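Local coordinates for putative fimbrium anchoring subunit Fim4B (Bacteroides ovatus, PDB 5CAG), which probably anchors fimbriae to the outer membrane as a lipoprotein of the FimB/Mfa2 family, at residues Tyr147-Glu152 with Ala200-Phe205. Residues are numbered along the deposited sequence; the frame is centred on the assembly and turned at random.
Sequences YSFAVE and AFFTAF
Four backbone hydrogen bonds tie strand residues 147-152 to 200-205, paired two by two. Tyr147 N reaches Phe202 O at 2.8 Å, nearly along the carbonyl axis, while the returning bond, Phe202 N to Tyr147 O, meets its carbonyl from 35° above the plane. Phe149 N to Ala200 O and Ala200 N to Phe149 O are each 3.1 Å, both donors lying in the carbonyl plane. The alternation of an antiparallel ladder sends Tyr147, Phe149, Ala200 and Phe202 to one face and Ser148 and Phe201 to the other, so the aromatic contacts follow from the pairing. Phe202, its CG wedged over the backbone and flanked by N and C (chi1 66°), leans across to put one ring face under Tyr147 CB, a CH-pi contact of 3.7 Å to the ring centroid. This ladder joins strands 134-154 and 197-205 within the beta-rich architecture of a fimbrillin-superfamily protein. The Tyr147 and Phe202 rings are nearly parallel, at 9°, but so displaced that little of one covers the other. Phe149 adopts the same crowded rotamer, which swings CE2 to within 3.6 Å of Ala200 CB and brings CD2 to the edge of the Phe202 ring. In the non-hydrogen-bonded pair between, Ser148 CB lies 3.6 Å from Phe201 CD2. Farther out, Phe189 stacks on Phe202, and Leu233 and Leu235 of strand 232-239 pack against Phe149.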
loop_
_atom_site.group_PDB
_atom_site.type_symbol
_atom_site.label_atom_id
_atom_site.label_comp_id
_atom_site.label_asym_id
_atom_site.label_seq_id
_atom_site.Cartn_x
_atom_site.Cartn_y
_atom_site.Cartn_z
ATOM N N TYR A 147 -10.163 4.395 2.682
ATOM C CA TYR A 147 -10.765 5.556 3.336
ATOM C C TYR A 147 -11.818 6.184 2.425
ATOM O O TYR A 147 -11.736 6.068 1.197
ATOM C CB TYR A 147 -9.713 6.604 3.673
ATOM C CG TYR A 147 -8.547 6.140 4.513
ATOM C CD1 TYR A 147 -7.426 5.563 3.924
ATOM C CD2 TYR A 147 -8.492 6.423 5.876
ATOM C CE1 TYR A 147 -6.321 5.188 4.682
ATOM C CE2 TYR A 147 -7.385 6.062 6.646
ATOM C CZ TYR A 147 -6.299 5.442 6.043
ATOM O OH TYR A 147 -5.202 5.068 6.794
ATOM N N SER A 148 -12.799 6.846 3.028
ATOM C CA SER A 148 -13.857 7.574 2.338
ATOM C C SER A 148 -14.285 8.733 3.223
ATOM O O SER A 148 -14.148 8.647 4.445
ATOM C CB SER A 148 -15.043 6.663 2.013
ATOM O OG SER A 148 -15.795 6.265 3.153
ATOM N N PHE A 149 -14.795 9.812 2.631
ATOM C CA PHE A 149 -15.315 10.944 3.396
ATOM C C PHE A 149 -16.307 11.726 2.556
ATOM O O PHE A 149 -16.404 11.542 1.334
ATOM C CB PHE A 149 -14.191 11.871 3.892
ATOM C CG PHE A 149 -13.551 12.701 2.802
ATOM C CD1 PHE A 149 -14.070 13.944 2.454
ATOM C CD2 PHE A 149 -12.443 12.233 2.110
ATOM C CE1 PHE A 149 -13.507 14.689 1.421
ATOM C CE2 PHE A 149 -11.863 13.002 1.097
ATOM C CZ PHE A 149 -12.406 14.219 0.755
ATOM N N ALA A 150 -17.023 12.618 3.221
ATOM C CA ALA A 150 -17.945 13.538 2.587
ATOM C C ALA A 150 -17.873 14.869 3.331
ATOM O O ALA A 150 -17.796 14.877 4.561
ATOM C CB ALA A 150 -19.355 12.975 2.584
ATOM N N VAL A 151 -17.773 15.983 2.597
ATOM C CA VAL A 151 -17.722 17.270 3.259
ATOM C C VAL A 151 -18.636 18.235 2.509
ATOM O O VAL A 151 -18.755 18.198 1.284
ATOM C CB VAL A 151 -16.293 17.801 3.478
ATOM C CG1 VAL A 151 -15.565 18.022 2.171
ATOM C CG2 VAL A 151 -16.289 19.066 4.318
ATOM N N GLU A 152 -19.342 19.039 3.279
ATOM C CA GLU A 152 -20.282 20.011 2.770
ATOM C C GLU A 152 -19.531 21.215 2.194
ATOM O O GLU A 152 -18.619 21.720 2.852
ATOM C CB GLU A 152 -21.178 20.414 3.932
ATOM C CG GLU A 152 -22.567 20.869 3.558
ATOM C CD GLU A 152 -23.340 21.232 4.806
ATOM O OE1 GLU A 152 -23.707 20.301 5.560
ATOM O OE2 GLU A 152 -23.497 22.448 5.074
ATOM N N ALA A 200 -15.450 11.557 -1.641
ATOM C CA ALA A 200 -14.233 10.999 -2.215
ATOM C C ALA A 200 -13.820 9.710 -1.509
ATOM O O ALA A 200 -14.236 9.443 -0.376
ATOM C CB ALA A 200 -13.104 12.010 -2.169
ATOM N N PHE A 201 -13.054 8.880 -2.232
ATOM C CA PHE A 201 -12.552 7.583 -1.782
ATOM C C PHE A 201 -11.085 7.506 -2.093
ATOM O O PHE A 201 -10.681 7.914 -3.191
ATOM C CB PHE A 201 -13.294 6.447 -2.506
ATOM C CG PHE A 201 -14.763 6.339 -2.179
ATOM C CD1 PHE A 201 -15.691 7.202 -2.760
ATOM C CD2 PHE A 201 -15.230 5.359 -1.309
ATOM C CE1 PHE A 201 -17.053 7.127 -2.424
ATOM C CE2 PHE A 201 -16.599 5.277 -0.984
ATOM C CZ PHE A 201 -17.499 6.156 -1.549
ATOM N N PHE A 202 -10.278 6.998 -1.159
ATOM C CA PHE A 202 -8.848 6.862 -1.383
ATOM C C PHE A 202 -8.287 5.738 -0.523
ATOM O O PHE A 202 -9.009 5.164 0.293
ATOM C CB PHE A 202 -8.109 8.190 -1.147
ATOM C CG PHE A 202 -8.116 8.691 0.266
ATOM C CD1 PHE A 202 -9.162 9.478 0.737
ATOM C CD2 PHE A 202 -7.073 8.393 1.127
ATOM C CE1 PHE A 202 -9.176 9.942 2.053
ATOM C CE2 PHE A 202 -7.092 8.847 2.444
ATOM C CZ PHE A 202 -8.140 9.628 2.896
ATOM N N THR A 203 -7.013 5.393 -0.740
ATOM C CA THR A 203 -6.330 4.327 -0.008
ATOM C C THR A 203 -4.917 4.735 0.338
ATOM O O THR A 203 -4.351 5.603 -0.324
ATOM C CB THR A 203 -6.260 3.051 -0.840
ATOM O OG1 THR A 203 -5.536 3.326 -2.033
ATOM C CG2 THR A 203 -7.610 2.466 -1.157
ATOM N N ALA A 204 -4.331 4.074 1.335
ATOM C CA ALA A 204 -2.957 4.266 1.769
ATOM C C ALA A 204 -2.460 2.984 2.425
ATOM O O ALA A 204 -3.269 2.147 2.838
ATOM C CB ALA A 204 -2.877 5.427 2.739
ATOM N N PHE A 205 -1.137 2.804 2.504
ATOM C CA PHE A 205 -0.579 1.640 3.171
ATOM C C PHE A 205 -0.756 1.774 4.670
ATOM O O PHE A 205 -0.837 2.900 5.192
ATOM C CB PHE A 205 0.910 1.456 2.823
ATOM C CG PHE A 205 1.149 1.012 1.398
ATOM C CD1 PHE A 205 0.738 -0.246 0.961
ATOM C CD2 PHE A 205 1.754 1.861 0.481
ATOM C CE1 PHE A 205 0.932 -0.643 -0.374
ATOM C CE2 PHE A 205 1.945 1.459 -0.849
ATOM C CZ PHE A 205 1.541 0.207 -1.262
#